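Local structure of ZYG-9 (2OF3) at residues Q29-E34 and R95-N100; S37-L42 and L88-T93; A198-L203 and K236-Q241; A233-K236 and M242-A245. The protein plays a major role in organizing microtubules and spindle poles during mitosis and meiosis in one-cell embryos of the worm, and belongs to the TOG/XMAP215 family of microtubule-associated proteins. All blocks are in the same frame, centred on the assembly; numbering follows the deposited sequence.

Interaction 1: residues Q29-E34 and R95-N100; sequences QAPTDE and RFFETN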
loop_
_atom_site.group_PDB
_atom_site.type_symbol
_atom_site.label_atom_id
_atom_site.label_comp_id
_atom_site.label_asym_id
_atom_site.label_seq_id
_atom_site.Cartn_x
_atom_site.Cartn_y
_atom_site.Cartn_z
ATOM N N GLN A 29 2.519 -15.305 -0.131
ATOM C CA GLN A 29 3.302 -14.846 0.981
ATOM C C GLN A 29 4.653 -14.429 0.460
ATOM O O GLN A 29 5.283 -13.535 1.001
ATOM C CB GLN A 29 3.482 -15.979 1.998
ATOM C CG GLN A 29 2.198 -16.416 2.668
ATOM C CD GLN A 29 1.526 -15.254 3.435
ATOM O OE1 GLN A 29 2.220 -14.426 4.039
ATOM N NE2 GLN A 29 0.180 -15.189 3.404
ATOM N N ALA A 30 5.122 -15.125 -0.568
ATOM C CA ALA A 30 6.362 -14.792 -1.241
ATOM C C ALA A 30 6.142 -15.233 -2.685
ATOM O O ALA A 30 5.389 -16.180 -2.918
ATOM C CB ALA A 30 7.536 -15.545 -0.624
ATOM N N PRO A 31 6.742 -14.525 -3.659
ATOM C CA PRO A 31 6.476 -14.839 -5.087
ATOM C C PRO A 31 6.780 -16.301 -5.435
ATOM O O PRO A 31 7.723 -16.865 -4.901
ATOM C CB PRO A 31 7.440 -13.930 -5.823
ATOM C CG PRO A 31 7.713 -12.796 -4.857
ATOM C CD PRO A 31 7.643 -13.371 -3.493
ATOM N N THR A 32 5.963 -16.919 -6.283
ATOM C CA THR A 32 6.175 -18.302 -6.707
ATOM C C THR A 32 6.346 -18.338 -8.220
ATOM O O THR A 32 5.988 -17.372 -8.918
ATOM C CB THR A 32 4.975 -19.147 -6.337
ATOM O OG1 THR A 32 3.914 -18.843 -7.244
ATOM C CG2 THR A 32 4.488 -18.813 -4.923
ATOM N N ASP A 33 6.894 -19.425 -8.761
ATOM C CA ASP A 33 7.094 -19.528 -10.209
ATOM C C ASP A 33 5.767 -19.324 -10.907
ATOM O O ASP A 33 5.719 -18.702 -11.961
ATOM C CB ASP A 33 7.703 -20.903 -10.630
ATOM C CG ASP A 33 7.561 -21.200 -12.169
ATOM O OD1 ASP A 33 8.545 -20.874 -12.837
ATOM O OD2 ASP A 33 6.506 -21.734 -12.711
ATOM N N GLU A 34 4.692 -19.842 -10.331
ATOM C CA GLU A 34 3.380 -19.740 -10.975
ATOM C C GLU A 34 2.897 -18.294 -11.209
ATOM O O GLU A 34 2.342 -17.955 -12.262
ATOM C CB GLU A 34 2.332 -20.478 -10.141
ATOM C CG GLU A 34 1.077 -20.758 -11.018
ATOM C CD GLU A 34 -0.134 -21.334 -10.275
ATOM O OE1 GLU A 34 -0.121 -21.360 -9.020
ATOM O OE2 GLU A 34 -1.137 -21.691 -10.975
ATOM N N ARG A 95 9.826 -6.864 -6.893
ATOM C CA ARG A 95 10.944 -6.067 -6.378
ATOM C C ARG A 95 10.886 -5.771 -4.913
ATOM O O ARG A 95 11.921 -5.557 -4.317
ATOM C CB ARG A 95 11.114 -4.742 -7.137
ATOM C CG ARG A 95 11.226 -4.901 -8.642
ATOM C CD ARG A 95 12.418 -5.797 -9.014
ATOM N NE ARG A 95 11.918 -6.727 -10.000
ATOM C CZ ARG A 95 11.952 -8.043 -9.922
ATOM N NH1 ARG A 95 12.542 -8.659 -8.949
ATOM N NH2 ARG A 95 11.419 -8.729 -10.891
ATOM N N PHE A 96 9.720 -5.787 -4.290
ATOM C CA PHE A 96 9.634 -5.629 -2.832
ATOM C C PHE A 96 10.230 -6.779 -2.021
ATOM O O PHE A 96 10.456 -6.627 -0.822
ATOM C CB PHE A 96 8.176 -5.342 -2.364
ATOM C CG PHE A 96 7.602 -4.054 -2.903
ATOM C CD1 PHE A 96 8.436 -3.052 -3.416
ATOM C CD2 PHE A 96 6.225 -3.836 -2.916
ATOM C CE1 PHE A 96 7.911 -1.841 -3.950
ATOM C CE2 PHE A 96 5.670 -2.637 -3.431
ATOM C CZ PHE A 96 6.533 -1.627 -3.957
ATOM N N PHE A 97 10.495 -7.920 -2.647
ATOM C CA PHE A 97 11.011 -9.084 -1.930
ATOM C C PHE A 97 12.561 -9.205 -1.981
ATOM O O PHE A 97 13.178 -9.911 -1.184
ATOM C CB PHE A 97 10.300 -10.343 -2.436
ATOM C CG PHE A 97 8.903 -10.463 -1.892
ATOM C CD1 PHE A 97 8.665 -11.154 -0.712
ATOM C CD2 PHE A 97 7.842 -9.815 -2.513
ATOM C CE1 PHE A 97 7.404 -11.237 -0.161
ATOM C CE2 PHE A 97 6.538 -9.912 -1.981
ATOM C CZ PHE A 97 6.320 -10.627 -0.796
ATOM N N GLU A 98 13.171 -8.486 -2.904
ATOM C CA GLU A 98 14.603 -8.376 -2.989
ATOM C C GLU A 98 15.161 -7.281 -2.079
ATOM O O GLU A 98 14.477 -6.319 -1.734
ATOM C CB GLU A 98 14.913 -8.086 -4.430
ATOM C CG GLU A 98 14.511 -9.283 -5.232
ATOM C CD GLU A 98 14.199 -8.977 -6.662
ATOM O OE1 GLU A 98 14.426 -7.818 -7.107
ATOM O OE2 GLU A 98 13.705 -9.921 -7.332
ATOM N N THR A 99 16.410 -7.427 -1.667
ATOM C CA THR A 99 17.090 -6.376 -0.896
ATOM C C THR A 99 18.117 -5.782 -1.853
ATOM O O THR A 99 19.078 -6.451 -2.269
ATOM C CB THR A 99 17.828 -6.948 0.322
ATOM O OG1 THR A 99 18.881 -7.803 -0.160
ATOM C CG2 THR A 99 16.879 -7.784 1.229
ATOM N N ASN A 100 17.878 -4.544 -2.251
ATOM C CA ASN A 100 18.730 -3.847 -3.172
ATOM C C ASN A 100 18.151 -2.450 -3.159
ATOM O O ASN A 100 17.165 -2.184 -3.840
ATOM C CB ASN A 100 18.683 -4.484 -4.566
ATOM C CG ASN A 100 19.241 -3.571 -5.659
ATOM O OD1 ASN A 100 19.825 -2.509 -5.407
ATOM N ND2 ASN A 100 19.022 -3.975 -6.895
#

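Interaction 2: residues S37-L42 and L88-T93; sequences SQLQTL and LLKWCT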
loop_
_atom_site.group_PDB
_atom_site.type_symbol
_atom_site.label_atom_id
_atom_site.label_comp_id
_atom_site.label_asym_id
_atom_site.label_seq_id
_atom_site.Cartn_x
_atom_site.Cartn_y
_atom_site.Cartn_z
ATOM N N SER A 37 5.313 -16.531 -13.828
ATOM C CA SER A 37 5.038 -16.959 -15.246
ATOM C C SER A 37 3.748 -16.337 -15.738
ATOM O O SER A 37 3.665 -15.993 -16.923
ATOM C CB SER A 37 4.819 -18.480 -15.435
ATOM O OG SER A 37 5.965 -19.209 -15.077
ATOM N N GLN A 38 2.730 -16.248 -14.866
ATOM C CA GLN A 38 1.450 -15.632 -15.287
ATOM C C GLN A 38 1.700 -14.154 -15.649
ATOM O O GLN A 38 1.219 -13.665 -16.682
ATOM C CB GLN A 38 0.395 -15.740 -14.165
ATOM C CG GLN A 38 -0.911 -15.001 -14.492
ATOM C CD GLN A 38 -1.944 -15.184 -13.411
ATOM O OE1 GLN A 38 -2.070 -14.326 -12.448
ATOM N NE2 GLN A 38 -2.663 -16.317 -13.489
ATOM N N LEU A 39 2.406 -13.437 -14.786
ATOM C CA LEU A 39 2.712 -12.029 -15.073
ATOM C C LEU A 39 3.484 -11.844 -16.355
ATOM O O LEU A 39 3.177 -10.960 -17.158
ATOM C CB LEU A 39 3.493 -11.380 -13.906
ATOM C CG LEU A 39 3.915 -9.893 -14.047
ATOM C CD1 LEU A 39 2.688 -9.062 -14.101
ATOM C CD2 LEU A 39 4.770 -9.485 -12.849
ATOM N N GLN A 40 4.494 -12.692 -16.572
ATOM C CA GLN A 40 5.281 -12.630 -17.797
ATOM C C GLN A 40 4.475 -12.886 -19.062
ATOM O O GLN A 40 4.673 -12.222 -20.035
ATOM C CB GLN A 40 6.435 -13.592 -17.621
ATOM C CG GLN A 40 7.348 -13.721 -18.784
ATOM C CD GLN A 40 8.467 -14.676 -18.421
ATOM O OE1 GLN A 40 8.322 -15.498 -17.491
ATOM N NE2 GLN A 40 9.602 -14.539 -19.102
ATOM N N THR A 41 3.536 -13.830 -19.050
ATOM C CA THR A 41 2.588 -14.045 -20.148
ATOM C C THR A 41 1.708 -12.837 -20.357
ATOM O O THR A 41 1.528 -12.411 -21.495
ATOM C CB THR A 41 1.695 -15.272 -19.860
ATOM O OG1 THR A 41 2.519 -16.440 -19.877
ATOM C CG2 THR A 41 0.561 -15.462 -20.873
ATOM N N LEU A 42 1.152 -12.275 -19.293
ATOM C CA LEU A 42 0.239 -11.104 -19.448
ATOM C C LEU A 42 1.011 -9.880 -19.966
ATOM O O LEU A 42 0.543 -9.140 -20.847
ATOM C CB LEU A 42 -0.430 -10.783 -18.097
ATOM C CG LEU A 42 -1.445 -11.840 -17.666
ATOM C CD1 LEU A 42 -1.930 -11.517 -16.233
ATOM C CD2 LEU A 42 -2.606 -11.927 -18.626
ATOM N N LEU A 88 2.185 -3.496 -14.122
ATOM C CA LEU A 88 3.412 -2.803 -13.683
ATOM C C LEU A 88 3.509 -2.793 -12.196
ATOM O O LEU A 88 4.586 -3.067 -11.662
ATOM C CB LEU A 88 3.473 -1.389 -14.254
ATOM C CG LEU A 88 3.637 -1.323 -15.777
ATOM C CD1 LEU A 88 3.584 0.137 -16.200
ATOM C CD2 LEU A 88 4.900 -2.071 -16.325
ATOM N N LEU A 89 2.398 -2.558 -11.494
ATOM C CA LEU A 89 2.414 -2.596 -10.044
ATOM C C LEU A 89 2.707 -3.995 -9.537
ATOM O O LEU A 89 3.458 -4.144 -8.565
ATOM C CB LEU A 89 1.116 -1.997 -9.447
ATOM C CG LEU A 89 0.944 -0.480 -9.725
ATOM C CD1 LEU A 89 -0.482 -0.101 -9.308
ATOM C CD2 LEU A 89 1.952 0.382 -8.941
ATOM N N LYS A 90 2.216 -5.029 -10.204
ATOM C CA LYS A 90 2.570 -6.415 -9.812
ATOM C C LYS A 90 4.085 -6.722 -9.945
ATOM O O LYS A 90 4.713 -7.360 -9.060
ATOM C CB LYS A 90 1.755 -7.417 -10.624
ATOM C CG LYS A 90 0.288 -7.525 -10.175
ATOM C CD LYS A 90 -0.449 -8.463 -11.116
ATOM C CE LYS A 90 -1.735 -8.925 -10.524
ATOM N NZ LYS A 90 -2.678 -7.749 -10.399
ATOM N N TRP A 91 4.666 -6.319 -11.069
ATOM C CA TRP A 91 6.112 -6.426 -11.261
ATOM C C TRP A 91 6.881 -5.697 -10.150
ATOM O O TRP A 91 7.857 -6.224 -9.649
ATOM C CB TRP A 91 6.481 -5.883 -12.645
ATOM C CG TRP A 91 7.950 -6.066 -12.937
ATOM C CD1 TRP A 91 8.551 -7.174 -13.491
ATOM C CD2 TRP A 91 9.018 -5.114 -12.638
ATOM N NE1 TRP A 91 9.915 -6.957 -13.572
ATOM C CE2 TRP A 91 10.235 -5.713 -13.065
ATOM C CE3 TRP A 91 9.051 -3.814 -12.055
ATOM C CZ2 TRP A 91 11.510 -5.050 -12.938
ATOM C CZ3 TRP A 91 10.307 -3.142 -11.934
ATOM C CH2 TRP A 91 11.523 -3.782 -12.375
ATOM N N CYS A 92 6.454 -4.497 -9.764
ATOM C CA CYS A 92 7.025 -3.769 -8.640
ATOM C C CYS A 92 6.907 -4.558 -7.328
ATOM O O CYS A 92 7.861 -4.543 -6.547
ATOM C CB CYS A 92 6.361 -2.382 -8.486
ATOM S SG CYS A 92 6.749 -1.192 -9.869
ATOM N N THR A 93 5.799 -5.285 -7.078
ATOM C CA THR A 93 5.723 -6.062 -5.848
ATOM C C THR A 93 6.798 -7.146 -5.778
ATOM O O THR A 93 7.237 -7.493 -4.680
ATOM C CB THR A 93 4.317 -6.732 -5.578
ATOM O OG1 THR A 93 4.076 -7.713 -6.596
ATOM C CG2 THR A 93 3.191 -5.713 -5.597
#

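Interaction 3: residues A198-L203 and K236-Q241; sequences AGISPL and KFEGDQ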
loop_
_atom_site.group_PDB
_atom_site.type_symbol
_atom_site.label_atom_id
_atom_site.label_comp_id
_atom_site.label_asym_id
_atom_site.label_seq_id
_atom_site.Cartn_x
_atom_site.Cartn_y
_atom_site.Cartn_z
ATOM N N ALA A 198 -10.959 12.818 8.633
ATOM C CA ALA A 198 -12.312 12.474 8.217
ATOM C C ALA A 198 -13.206 11.955 9.343
ATOM O O ALA A 198 -14.363 11.732 9.115
ATOM C CB ALA A 198 -12.257 11.462 7.080
ATOM N N GLY A 199 -12.680 11.736 10.548
ATOM C CA GLY A 199 -13.467 11.179 11.647
ATOM C C GLY A 199 -13.495 9.664 11.745
ATOM O O GLY A 199 -13.052 8.928 10.843
ATOM N N ILE A 200 -14.033 9.182 12.855
ATOM C CA ILE A 200 -14.109 7.732 13.113
ATOM C C ILE A 200 -15.387 7.105 12.542
ATOM O O ILE A 200 -15.432 5.907 12.224
ATOM C CB ILE A 200 -13.922 7.407 14.640
ATOM C CG1 ILE A 200 -13.899 5.902 14.914
ATOM C CG2 ILE A 200 -14.996 8.157 15.507
ATOM C CD1 ILE A 200 -12.873 5.087 14.117
ATOM N N SER A 201 -16.420 7.930 12.426
ATOM C CA SER A 201 -17.738 7.447 11.981
ATOM C C SER A 201 -17.722 6.721 10.622
ATOM O O SER A 201 -18.320 5.627 10.501
ATOM C CB SER A 201 -18.781 8.565 11.999
ATOM O OG SER A 201 -19.940 8.079 11.347
ATOM N N PRO A 202 -16.992 7.280 9.618
ATOM C CA PRO A 202 -16.933 6.551 8.331
ATOM C C PRO A 202 -16.316 5.136 8.440
ATOM O O PRO A 202 -16.513 4.318 7.523
ATOM C CB PRO A 202 -16.071 7.451 7.458
ATOM C CG PRO A 202 -16.051 8.793 8.121
ATOM C CD PRO A 202 -16.203 8.530 9.576
ATOM N N LEU A 203 -15.636 4.840 9.570
ATOM C CA LEU A 203 -14.876 3.607 9.738
ATOM C C LEU A 203 -15.523 2.661 10.737
ATOM O O LEU A 203 -14.964 1.604 11.066
ATOM C CB LEU A 203 -13.424 3.930 10.146
ATOM C CG LEU A 203 -12.603 4.944 9.323
ATOM C CD1 LEU A 203 -11.144 4.989 9.817
ATOM C CD2 LEU A 203 -12.666 4.619 7.781
ATOM N N LYS A 236 -11.555 12.321 20.280
ATOM C CA LYS A 236 -11.916 13.661 19.860
ATOM C C LYS A 236 -13.251 13.731 19.103
ATOM O O LYS A 236 -13.965 14.741 19.205
ATOM C CB LYS A 236 -10.831 14.237 18.993
ATOM C CG LYS A 236 -10.967 15.718 18.790
ATOM C CD LYS A 236 -9.884 16.255 17.867
ATOM C CE LYS A 236 -9.955 17.785 17.784
ATOM N NZ LYS A 236 -8.964 18.346 16.793
ATOM N N PHE A 237 -13.567 12.703 18.322
ATOM C CA PHE A 237 -14.827 12.648 17.561
ATOM C C PHE A 237 -16.011 12.014 18.307
ATOM O O PHE A 237 -17.130 12.473 18.188
ATOM C CB PHE A 237 -14.615 11.992 16.175
ATOM C CG PHE A 237 -13.846 12.876 15.235
ATOM C CD1 PHE A 237 -14.514 13.762 14.379
ATOM C CD2 PHE A 237 -12.449 12.870 15.237
ATOM C CE1 PHE A 237 -13.789 14.632 13.517
ATOM C CE2 PHE A 237 -11.709 13.739 14.397
ATOM C CZ PHE A 237 -12.374 14.617 13.539
ATOM N N GLU A 238 -15.776 10.993 19.108
ATOM C CA GLU A 238 -16.864 10.227 19.660
ATOM C C GLU A 238 -16.808 10.161 21.198
ATOM O O GLU A 238 -17.587 9.404 21.802
ATOM C CB GLU A 238 -16.855 8.823 19.037
ATOM C CG GLU A 238 -15.665 7.975 19.458
ATOM C CD GLU A 238 -15.677 6.584 18.877
ATOM O OE1 GLU A 238 -16.748 6.159 18.414
ATOM O OE2 GLU A 238 -14.610 5.887 18.873
ATOM N N GLY A 239 -15.910 10.935 21.833
ATOM C CA GLY A 239 -15.738 10.881 23.313
ATOM C C GLY A 239 -15.755 9.478 23.900
ATOM O O GLY A 239 -15.158 8.565 23.334
ATOM N N ASP A 240 -16.463 9.287 25.020
ATOM C CA ASP A 240 -16.489 8.009 25.786
ATOM C C ASP A 240 -16.962 6.767 25.066
ATOM O O ASP A 240 -16.786 5.655 25.593
ATOM C CB ASP A 240 -17.402 8.105 27.026
ATOM C CG ASP A 240 -16.850 8.999 28.138
ATOM O OD1 ASP A 240 -15.634 9.396 28.149
ATOM O OD2 ASP A 240 -17.688 9.296 29.038
ATOM N N GLN A 241 -17.630 6.938 23.919
ATOM C CA GLN A 241 -17.879 5.837 22.984
ATOM C C GLN A 241 -16.567 5.160 22.584
ATOM O O GLN A 241 -16.538 3.951 22.408
ATOM C CB GLN A 241 -18.539 6.348 21.707
ATOM C CG GLN A 241 -20.054 6.576 21.801
ATOM C CD GLN A 241 -20.800 5.315 22.253
ATOM O OE1 GLN A 241 -20.566 4.212 21.721
ATOM N NE2 GLN A 241 -21.682 5.465 23.260
#

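Interaction 4: residues A233-K236 and M242-A245; sequences ACFK and MWKA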
loop_
_atom_site.group_PDB
_atom_site.type_symbol
_atom_site.label_atom_id
_atom_site.label_comp_id
_atom_site.label_asym_id
_atom_site.label_seq_id
_atom_site.Cartn_x
_atom_site.Cartn_y
_atom_site.Cartn_z
ATOM N N ALA A 233 -7.434 10.319 18.797
ATOM C CA ALA A 233 -8.086 10.880 17.601
ATOM C C ALA A 233 -9.565 10.442 17.553
ATOM O O ALA A 233 -10.439 11.246 17.222
ATOM C CB ALA A 233 -7.343 10.463 16.327
ATOM N N CYS A 234 -9.836 9.191 17.902
ATOM C CA CYS A 234 -11.211 8.647 18.016
ATOM C C CYS A 234 -11.993 9.375 19.117
ATOM O O CYS A 234 -13.106 9.857 18.914
ATOM C CB CYS A 234 -11.155 7.165 18.356
ATOM S SG CYS A 234 -10.655 6.028 17.043
ATOM N N PHE A 235 -11.388 9.480 20.289
ATOM C CA PHE A 235 -11.981 10.197 21.385
ATOM C C PHE A 235 -12.424 11.590 20.954
ATOM O O PHE A 235 -13.541 12.019 21.244
ATOM C CB PHE A 235 -11.002 10.260 22.588
ATOM C CG PHE A 235 -11.622 10.842 23.834
ATOM C CD1 PHE A 235 -12.300 10.019 24.735
ATOM C CD2 PHE A 235 -11.586 12.218 24.063
ATOM C CE1 PHE A 235 -12.918 10.571 25.869
ATOM C CE2 PHE A 235 -12.184 12.778 25.199
ATOM C CZ PHE A 235 -12.858 11.947 26.106
ATOM N N LYS A 236 -11.555 12.321 20.280
ATOM C CA LYS A 236 -11.916 13.661 19.860
ATOM C C LYS A 236 -13.251 13.731 19.103
ATOM O O LYS A 236 -13.965 14.741 19.205
ATOM C CB LYS A 236 -10.831 14.237 18.993
ATOM C CG LYS A 236 -10.967 15.718 18.790
ATOM C CD LYS A 236 -9.884 16.255 17.867
ATOM C CE LYS A 236 -9.955 17.785 17.784
ATOM N NZ LYS A 236 -8.964 18.346 16.793
ATOM N N MET A 242 -15.482 5.939 22.439
ATOM C CA MET A 242 -14.144 5.343 22.184
ATOM C C MET A 242 -13.899 4.214 23.154
ATOM O O MET A 242 -13.555 3.095 22.729
ATOM C CB MET A 242 -12.996 6.366 22.260
ATOM C CG MET A 242 -11.557 5.717 22.072
ATOM S SD MET A 242 -10.777 5.028 23.536
ATOM C CE MET A 242 -10.612 3.383 23.227
ATOM N N TRP A 243 -14.093 4.493 24.455
ATOM C CA TRP A 243 -13.851 3.488 25.510
ATOM C C TRP A 243 -14.775 2.285 25.359
ATOM O O TRP A 243 -14.338 1.144 25.549
ATOM C CB TRP A 243 -13.978 4.080 26.935
ATOM C CG TRP A 243 -13.133 5.279 27.269
ATOM C CD1 TRP A 243 -13.577 6.553 27.499
ATOM C CD2 TRP A 243 -11.705 5.324 27.413
ATOM N NE1 TRP A 243 -12.524 7.378 27.777
ATOM C CE2 TRP A 243 -11.361 6.654 27.731
ATOM C CE3 TRP A 243 -10.677 4.374 27.263
ATOM C CZ2 TRP A 243 -10.028 7.067 27.918
ATOM C CZ3 TRP A 243 -9.344 4.780 27.450
ATOM C CH2 TRP A 243 -9.034 6.118 27.784
ATOM N N LYS A 244 -16.044 2.516 25.008
ATOM C CA LYS A 244 -16.983 1.370 24.834
ATOM C C LYS A 244 -16.546 0.444 23.688
ATOM O O LYS A 244 -16.391 -0.764 23.877
ATOM C CB LYS A 244 -18.414 1.858 24.622
ATOM C CG LYS A 244 -19.412 0.714 24.321
ATOM C CD LYS A 244 -20.893 1.047 24.742
ATOM C CE LYS A 244 -21.921 0.024 24.130
ATOM N NZ LYS A 244 -22.392 0.380 22.700
ATOM N N ALA A 245 -16.294 1.047 22.509
ATOM C CA ALA A 245 -15.727 0.380 21.312
ATOM C C ALA A 245 -14.385 -0.353 21.573
ATOM O O ALA A 245 -14.168 -1.482 21.120
ATOM C CB ALA A 245 -15.593 1.438 20.181
#

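Interaction 1: residues Q29-E34 and R95-N100
Phe97 lays its ring against Pro31, while Ala30 and the carbonyl of Gln29 meet the outer part of the same ring. Phe97 CG stands anti to the carbonyl carbon and beside the backbone N (chi1 -76°), which carries the ring off its own loop and across to residues 29-31. Followed outward, the side chain begins loosely, with Phe97 CB 4.2 Å from Pro31 CD. The fit tightens at once: Phe97 CG is 3.6 Å from Pro31 CD. Phe97 CD1 and CD2 both lie 3.7 Å from that same proline carbon, and Pro31 CG comes in beside CD2 as well. Such even spacing means that Pro31 CD sits above the middle of the ring, 3.6 Å from the Phe97 centroid and 11° off the ring normal, a CH-pi contact over the face. Near the tip the company changes to backbone: Phe97 CE1 approaches Gln29 O obliquely at 3.3 Å and has Ala30 CA at 3.9 Å, and CZ is also close to that carbonyl oxygen. With an alanine here the face under Pro31 would be gone, and residues 29-31 would probably lose nearly all their hold on the 95-100 loop. The contact lies at the surface, joining the lead-in to helix 33-44, where Thr32 is the N-cap, to the link between helices 85-95 and 101-120. Phe97 also touches Phe28 in the preceding loop and Leu139 of helix 127-139, whereas its neighbour Phe96 packs among helices 101-120 and 127-139.

Interaction 2: residues S37-L42 and L88-T93
Leu39 carries this contact, driving both its methyls from helix 33-44 at Lys90 and Trp91 of helix 85-95. Gln38, just before it, packs on Leu23 and Val24. At Leu39, CG runs anti to the backbone N (chi1 179°) and the branch divides the work. CD1 meets the root of the lysine, 4.0 Å from Lys90 CB. CD2 presses on the helix backbone itself, 3.6 Å from Trp91 N and 3.7 Å from Trp91 CA, and lies at the edge of the indole, near its plane. Neither partner offers Leu39 its far end. The Trp91 indole leads away, edge-to-face with Phe56 and His63, and NE1 is hydrogen-bonded to Leu55 O; the Lys90 chain bends at its last torsion and makes a cation-pi contact with Trp26. That tryptophan also touches Leu39, and its NE1 is hydrogen-bonded to Thr93 OG1, which in turn donates to Lys90 O at 2.6 Å. Next along the first helix, Gln40 packs on Phe56, and one turn beyond Leu39 the side chain of Leu42 reaches Leu87, which Leu39 touches too. A leucine set against the backbone of helix 85-95, with no hydrogen bond between the two segments, is plain apolar helix packing within the all-helical, HEAT-repeat-like solenoid of a TOG domain.

Interaction 3: residues A198-L203 and K236-Q241
Gly199 and one face of the Phe237 ring form the tight part of this contact, the glycine standing squarely under the aromatic ring. Gly199 CA is 3.8 Å from the Phe237 ring centroid and only 5° off the normal, a CH-pi contact over the face. Gly199 is the first residue beyond helix 181-198, with phi 89°; a CB there would be jammed against the Ala198 carbonyl oxygen and would lie near the Phe237 ring. Beside it Ile200 is buried, and its CG2 methyl fits into the angle between two residues, 3.9 Å from Phe237 CB and 3.8 Å from Glu238 CD. Glu238 sets its CG in the crowded position between backbone N and carbonyl carbon (chi1 68°), and its extended chain then runs across that methyl, with OE2 4.0 Å from Ile200 CG1. The looser side is toward solvent: Phe237 as a whole stays exposed despite its covered face, and the carboxylate OE1 makes a long, weak ion pair with Lys204. With an alanine at Glu238, CG and the carboxylate are gone, which would probably leave the Ile200 methyl partly bared and Lys204 without this distant countercharge. No hydrogen bond crosses between the segments, so they meet by van der Waals packing and the CH-pi contact; Glu209 OE2 close to Glu238 OE2 suggests that one of these acids may have a raised pKa.

Interaction 4: residues A233-K236 and M242-A245
Helices 221-238 and 241-246, joined by the tight turn from Glu238 to Gln241, come together at Phe235 and Met242, whose CA atoms lie 5.4 Å apart. At that spacing Met242 meets backbone as much as side chain: its CB is 4.0 Å from Phe235 N, and its CG lies 4.0 Å from Cys234 CB. Beyond CG the methionine turns away, bending at both chi2 (-85°) and chi3, and SD comes to lie 3.8 Å above the plane of the Trp243 ring, offset toward the rim. The whole is a short helix folded back on a longer one, a local piece of the all-helical solenoid that makes up a TOG domain. Phe235 and Trp243 also meet. Phe235 CG lies opposite its backbone N (chi1 -173°), which brings CE1 to 3.7 Å from Trp243 NE1; the rings meet obliquely, the Phe235 plane at 63° to that of the five-membered ring of Trp243. Both aromatics also touch Ile261 of helix 251-264, from which Lys254 makes a cation-pi contact with the indole. Cys234 also packs on Ile195 of helix 181-198 and on Glu209.

In the fold
The four contacts fall into two pairs at the two ends of an elongated helical domain. Interactions 1 and 2 share helix 33-44, their centres 11 Å apart; along the chain, 37-42 and 88-93 both fall between 29-34 and 95-100. Interactions 3 and 4 follow, centred 6 Å apart on helix 221-238 with Lys236 in common, and they touch where Ile200 meets Cys234 and Asp240 meets Phe235. Between the pairs the centres are about 38 to 42 Å apart, on opposite sides of the chain's centre, with no direct touch. Each pair thus joins helices close together in its own part of the chain, as in a solenoid built from local contacts.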